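Local coordinates for glycosyl hydrolase family 10 (Prevotella bryantii, PDB 4MGQ), which probably hydrolyses internal beta-1,4-xylosidic linkages of xylan as a whole enzyme, this piece being a calcium-bound carbohydrate-binding module of it, at residues L51-T57 against I113-Q119. Numbering follows the deposited sequence.
Sequences LKLRVKT and IWMDDVQ. With CA (calcium ion), chain B.
In the beta-sandwich of this carbohydrate-binding module, R54 and D116 stand side by side on two neighbouring antiparallel strands, 48-57 and 111-121, at the calcium site. Paired backbone hydrogen bonds join K56 to W114, R54 to D116 and K52 to Q119; between the last two pairs D117 is the extra residue of a beta bulge, with both phi and psi positive (56° and 44°). There L53 CA lies 3.4 Å from D117 O in a CA-H...O contact.

The bulge brings a second carboxylate to R54. With CG placed between its backbone N and carbonyl carbon (chi1 59°), the arginine runs extended alongside D116. NH2 donates within the guanidinium plane to the anti lone pair of D116 OD2, at 2.8 Å, whereas NE makes a weak, bent bond of 3.1 Å to D117 OD2. D116 OD1 and OD2 both bind calcium, each at 2.5 Å, in a site completed by H17, T133, E135 and two waters; one of these waters also donates to D117 OD1. R54 NH1 forms a salt bridge with D156.

Farther along the same face, K56 runs alongside W114 past CE3 and CZ3, its CE over one face of the six-membered ring toward the rim, 4.2 Å from the centroid in a CH-pi contact, while its NZ reaches D158 and T84 O. On the opposite face the contacts are apolar: V55 CG2 packs on M115 CG (3.8 Å), L53 CD1 touches M115 SD, and T57 CG2 meets I113 CG1, T57 OG1 being bonded to A59 O.

D116 OD2 is thus shared between calcium and an arginine, both of which would favour a charged carboxylate, and the place of R54 in the second shell is consistent with a role in holding the orientation of this ligand.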
loop_
_atom_site.group_PDB
_atom_site.type_symbol
_atom_site.label_atom_id
_atom_site.label_comp_id
_atom_site.label_asym_id
_atom_site.label_seq_id
_atom_site.Cartn_x
_atom_site.Cartn_y
_atom_site.Cartn_z
ATOM N N LEU A 51 5.507 -0.011 -8.159
ATOM C CA LEU A 51 4.997 -0.225 -6.810
ATOM C C LEU A 51 5.558 -1.535 -6.273
ATOM O O LEU A 51 5.377 -2.577 -6.893
ATOM C CB LEU A 51 3.460 -0.269 -6.812
ATOM C CG LEU A 51 2.782 -0.528 -5.463
ATOM C CD1 LEU A 51 2.995 0.622 -4.482
ATOM C CD2 LEU A 51 1.281 -0.782 -5.649
ATOM N N LYS A 52 6.247 -1.484 -5.136
ATOM C CA LYS A 52 6.697 -2.700 -4.463
ATOM C C LYS A 52 6.076 -2.781 -3.091
ATOM O O LYS A 52 5.931 -1.760 -2.416
ATOM C CB LYS A 52 8.220 -2.730 -4.321
ATOM C CG LYS A 52 8.978 -2.748 -5.615
ATOM C CD LYS A 52 10.476 -2.903 -5.306
ATOM C CE LYS A 52 11.310 -2.859 -6.556
ATOM N NZ LYS A 52 12.766 -2.960 -6.209
ATOM N N LEU A 53 5.755 -3.994 -2.653
ATOM C CA LEU A 53 5.277 -4.202 -1.292
ATOM C C LEU A 53 5.209 -5.692 -1.004
ATOM O O LEU A 53 5.434 -6.505 -1.903
ATOM C CB LEU A 53 3.904 -3.538 -1.099
ATOM C CG LEU A 53 2.718 -4.095 -1.898
ATOM C CD1 LEU A 53 1.571 -4.432 -0.944
ATOM C CD2 LEU A 53 2.257 -3.149 -2.993
ATOM N N ARG A 54 4.943 -6.057 0.246
ATOM C CA ARG A 54 4.473 -7.414 0.508
ATOM C C ARG A 54 3.047 -7.314 1.022
ATOM O O ARG A 54 2.677 -6.337 1.676
ATOM C CB ARG A 54 5.374 -8.178 1.492
ATOM C CG ARG A 54 5.558 -7.559 2.862
ATOM C CD ARG A 54 6.432 -8.468 3.761
ATOM N NE ARG A 54 6.513 -7.899 5.096
ATOM C CZ ARG A 54 6.288 -8.571 6.221
ATOM N NH1 ARG A 54 6.010 -9.869 6.181
ATOM N NH2 ARG A 54 6.360 -7.946 7.385
ATOM N N VAL A 55 2.249 -8.332 0.716
ATOM C CA VAL A 55 0.834 -8.290 1.038
ATOM C C VAL A 55 0.361 -9.673 1.481
ATOM O O VAL A 55 0.917 -10.692 1.059
ATOM C CB VAL A 55 0.005 -7.799 -0.172
ATOM C CG1 VAL A 55 0.110 -8.786 -1.338
ATOM C CG2 VAL A 55 -1.448 -7.557 0.234
ATOM N N LYS A 56 -0.656 -9.689 2.331
ATOM C CA LYS A 56 -1.292 -10.911 2.806
ATOM C C LYS A 56 -2.777 -10.594 2.964
ATOM O O LYS A 56 -3.136 -9.516 3.429
ATOM C CB LYS A 56 -0.645 -11.363 4.130
ATOM C CG LYS A 56 -1.325 -12.521 4.865
ATOM C CD LYS A 56 -0.740 -12.655 6.277
ATOM C CE LYS A 56 -1.550 -13.617 7.140
ATOM N NZ LYS A 56 -1.373 -15.033 6.685
ATOM N N THR A 57 -3.646 -11.506 2.543
ATOM C CA THR A 57 -5.082 -11.309 2.736
ATOM C C THR A 57 -5.691 -12.582 3.297
ATOM O O THR A 57 -5.067 -13.632 3.223
ATOM C CB THR A 57 -5.809 -10.931 1.433
ATOM O OG1 THR A 57 -5.350 -11.764 0.362
ATOM C CG2 THR A 57 -5.572 -9.451 1.073
ATOM N N ILE A 113 -6.766 -7.493 5.366
ATOM C CA ILE A 113 -5.604 -7.285 4.512
ATOM C C ILE A 113 -4.472 -6.713 5.363
ATOM O O ILE A 113 -4.707 -5.892 6.251
ATOM C CB ILE A 113 -5.923 -6.345 3.307
ATOM C CG1 ILE A 113 -4.687 -6.156 2.424
ATOM C CG2 ILE A 113 -6.498 -5.018 3.787
ATOM C CD1 ILE A 113 -4.982 -5.528 1.063
ATOM N N TRP A 114 -3.266 -7.214 5.121
ATOM C CA TRP A 114 -2.038 -6.702 5.724
ATOM C C TRP A 114 -1.069 -6.295 4.616
ATOM O O TRP A 114 -0.966 -6.976 3.596
ATOM C CB TRP A 114 -1.356 -7.751 6.614
ATOM C CG TRP A 114 -2.151 -8.305 7.767
ATOM C CD1 TRP A 114 -2.071 -7.924 9.074
ATOM C CD2 TRP A 114 -3.110 -9.376 7.720
ATOM N NE1 TRP A 114 -2.921 -8.688 9.847
ATOM C CE2 TRP A 114 -3.573 -9.580 9.036
ATOM C CE3 TRP A 114 -3.621 -10.179 6.690
ATOM C CZ2 TRP A 114 -4.529 -10.546 9.353
ATOM C CZ3 TRP A 114 -4.568 -11.145 7.008
ATOM C CH2 TRP A 114 -5.011 -11.317 8.329
ATOM N N MET A 115 -0.361 -5.185 4.804
ATOM C CA MET A 115 0.633 -4.745 3.827
ATOM C C MET A 115 1.866 -4.227 4.547
ATOM O O MET A 115 1.768 -3.717 5.661
ATOM C CB MET A 115 0.072 -3.656 2.898
ATOM C CG MET A 115 -0.889 -4.201 1.854
ATOM S SD MET A 115 -1.417 -2.951 0.664
ATOM C CE MET A 115 -2.532 -2.024 1.695
ATOM N N ASP A 116 3.021 -4.350 3.902
ATOM C CA ASP A 116 4.269 -3.871 4.498
ATOM C C ASP A 116 5.292 -3.592 3.408
ATOM O O ASP A 116 5.135 -4.025 2.255
ATOM C CB ASP A 116 4.817 -4.905 5.502
ATOM C CG ASP A 116 5.825 -4.312 6.489
ATOM O OD1 ASP A 116 5.904 -3.064 6.626
ATOM O OD2 ASP A 116 6.517 -5.113 7.153
ATOM N N ASP A 117 6.334 -2.850 3.777
ATOM C CA ASP A 117 7.465 -2.600 2.890
ATOM C C ASP A 117 7.015 -1.982 1.567
ATOM O O ASP A 117 7.459 -2.367 0.484
ATOM C CB ASP A 117 8.233 -3.896 2.684
ATOM C CG ASP A 117 8.709 -4.487 4.001
ATOM O OD1 ASP A 117 9.320 -3.730 4.783
ATOM O OD2 ASP A 117 8.451 -5.683 4.271
ATOM N N VAL A 118 6.121 -1.005 1.674
ATOM C CA VAL A 118 5.564 -0.345 0.504
ATOM C C VAL A 118 6.526 0.711 -0.030
ATOM O O VAL A 118 6.929 1.627 0.701
ATOM C CB VAL A 118 4.222 0.319 0.825
ATOM C CG1 VAL A 118 3.586 0.877 -0.456
ATOM C CG2 VAL A 118 3.286 -0.672 1.522
ATOM N N GLN A 119 6.904 0.550 -1.290
ATOM C CA GLN A 119 7.754 1.511 -1.994
ATOM C C GLN A 119 7.099 1.897 -3.307
ATOM O O GLN A 119 6.360 1.106 -3.897
ATOM C CB GLN A 119 9.138 0.923 -2.278
ATOM C CG GLN A 119 9.863 0.399 -1.065
ATOM C CD GLN A 119 11.226 -0.179 -1.417
ATOM O OE1 GLN A 119 12.189 -0.018 -0.673
ATOM N NE2 GLN A 119 11.301 -0.876 -2.531
HETATM CA CA CA B . 7.233 -3.238 8.702
HETATM O O HOH W 1 13.479 -0.999 -4.148
HETATM O O HOH W 2 9.171 -2.753 7.341
HETATM O O HOH W 3 8.688 -5.136 9.180
#